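Local structure of C-type lectin domain family 4, member b1 (Mus musculus, 6LKR) at residues A[69-72]-A[76-79]. The protein is a calcium-binding C-type lectin receptor of innate immunity that probably recognises pathogen-derived phosphoglycolipids. Residues are numbered along the deposited sequence; the frame is centred on the assembly and turned at random.
Sequences WDTG and WQWV
W69 and Q77 form a hydrogen-bonded antiparallel pair in a beta hairpin. W69 N donates to Q77 O (3.0 Å), and Q77 N donates to W69 O (2.8 Å). The Q77 side chain leaves the same face of the hairpin as the W69 indole and runs along it. Its CB lies toward the rim of one indole face and meets T71 CG2 at 3.3 Å. CG, anti to the backbone N (chi1 -172°), carries the extended chain out along the indole, 4.1 Å from T71 CG2. CD and OE1 still border this methyl, which sits over the same indole face near its rim. NE2 ends 3.9 Å from W69 CZ2, with the amide plane turned 80° from the ring. A water accepts from Q77 NE2 and W69 NE1 and donates to W78 O. On the other side of the hairpin, D70 CB makes a CH-pi contact over the W76 six-membered ring, 3.9 Å from CB to its centroid. D70 OD1 accepts from G72 N in an Asx turn, while OD2 forms salt bridges with R74 and K102. Within the C-type lectin fold, strand 76-78 pairs with the end of strand 64-70. W76 packs near the calcium ligand D118, and V79 rests on helix 28-37.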
loop_
_atom_site.group_PDB
_atom_site.type_symbol
_atom_site.label_atom_id
_atom_site.label_comp_id
_atom_site.label_asym_id
_atom_site.label_seq_id
_atom_site.Cartn_x
_atom_site.Cartn_y
_atom_site.Cartn_z
ATOM N N TRP A 69 -3.414 -9.125 9.885
ATOM C CA TRP A 69 -3.403 -9.685 11.254
ATOM C C TRP A 69 -3.738 -8.582 12.250
ATOM O O TRP A 69 -3.538 -7.392 11.948
ATOM C CB TRP A 69 -2.076 -10.385 11.574
ATOM C CG TRP A 69 -0.890 -9.477 11.599
ATOM C CD1 TRP A 69 -0.281 -8.888 10.530
ATOM C CD2 TRP A 69 -0.130 -9.084 12.758
ATOM N NE1 TRP A 69 0.780 -8.129 10.947
ATOM C CE2 TRP A 69 0.904 -8.237 12.305
ATOM C CE3 TRP A 69 -0.230 -9.355 14.125
ATOM C CZ2 TRP A 69 1.833 -7.664 13.172
ATOM C CZ3 TRP A 69 0.682 -8.777 14.985
ATOM C CH2 TRP A 69 1.697 -7.944 14.513
ATOM N N ASP A 70 -4.237 -8.999 13.403
ATOM C CA ASP A 70 -4.690 -8.080 14.470
ATOM C C ASP A 70 -3.519 -7.873 15.431
ATOM O O ASP A 70 -3.157 -8.834 16.131
ATOM C CB ASP A 70 -5.940 -8.639 15.140
ATOM C CG ASP A 70 -6.483 -7.732 16.220
ATOM O OD1 ASP A 70 -5.912 -6.634 16.410
ATOM O OD2 ASP A 70 -7.474 -8.129 16.844
ATOM N N THR A 71 -2.970 -6.659 15.442
ATOM C CA THR A 71 -1.808 -6.241 16.263
ATOM C C THR A 71 -2.283 -5.893 17.679
ATOM O O THR A 71 -1.430 -5.698 18.543
ATOM C CB THR A 71 -1.071 -5.077 15.591
ATOM O OG1 THR A 71 -1.880 -3.903 15.666
ATOM C CG2 THR A 71 -0.763 -5.335 14.132
ATOM N N GLY A 72 -3.593 -5.820 17.917
ATOM C CA GLY A 72 -4.134 -5.470 19.247
ATOM C C GLY A 72 -5.542 -6.002 19.447
ATOM O O GLY A 72 -5.704 -7.212 19.718
ATOM N N TRP A 76 -6.206 -4.148 12.868
ATOM C CA TRP A 76 -5.779 -4.886 11.653
ATOM C C TRP A 76 -4.597 -4.160 11.013
ATOM O O TRP A 76 -4.653 -2.936 10.844
ATOM C CB TRP A 76 -6.960 -5.058 10.690
ATOM C CG TRP A 76 -8.132 -5.726 11.339
ATOM C CD1 TRP A 76 -9.311 -5.147 11.712
ATOM C CD2 TRP A 76 -8.208 -7.095 11.768
ATOM N NE1 TRP A 76 -10.122 -6.068 12.317
ATOM C CE2 TRP A 76 -9.476 -7.274 12.359
ATOM C CE3 TRP A 76 -7.350 -8.197 11.675
ATOM C CZ2 TRP A 76 -9.894 -8.499 12.872
ATOM C CZ3 TRP A 76 -7.766 -9.409 12.177
ATOM C CH2 TRP A 76 -9.019 -9.557 12.768
ATOM N N GLN A 77 -3.562 -4.914 10.670
ATOM C CA GLN A 77 -2.349 -4.395 10.009
ATOM C C GLN A 77 -2.024 -5.327 8.845
ATOM O O GLN A 77 -2.134 -6.561 9.025
ATOM C CB GLN A 77 -1.216 -4.304 11.031
ATOM C CG GLN A 77 0.040 -3.606 10.523
ATOM C CD GLN A 77 0.980 -3.265 11.659
ATOM O OE1 GLN A 77 0.713 -2.371 12.459
ATOM N NE2 GLN A 77 2.079 -3.997 11.754
ATOM N N TRP A 78 -1.674 -4.750 7.696
ATOM C CA TRP A 78 -1.153 -5.502 6.528
ATOM C C TRP A 78 0.303 -5.879 6.801
ATOM O O TRP A 78 1.000 -5.089 7.457
ATOM C CB TRP A 78 -1.292 -4.678 5.246
ATOM C CG TRP A 78 -2.714 -4.455 4.844
ATOM C CD1 TRP A 78 -3.399 -3.274 4.849
ATOM C CD2 TRP A 78 -3.641 -5.457 4.394
ATOM N NE1 TRP A 78 -4.684 -3.471 4.412
ATOM C CE2 TRP A 78 -4.862 -4.802 4.132
ATOM C CE3 TRP A 78 -3.552 -6.838 4.169
ATOM C CZ2 TRP A 78 -5.991 -5.487 3.684
ATOM C CZ3 TRP A 78 -4.666 -7.512 3.722
ATOM C CH2 TRP A 78 -5.870 -6.844 3.490
ATOM N N VAL A 79 0.757 -7.020 6.284
ATOM C CA VAL A 79 2.137 -7.527 6.548
ATOM C C VAL A 79 3.188 -6.587 5.939
ATOM O O VAL A 79 4.329 -6.658 6.393
ATOM C CB VAL A 79 2.333 -8.969 6.055
ATOM C CG1 VAL A 79 1.602 -9.950 6.954
ATOM C CG2 VAL A 79 1.930 -9.149 4.596
HETATM O O HOH W 1 2.503 -5.743 9.798
#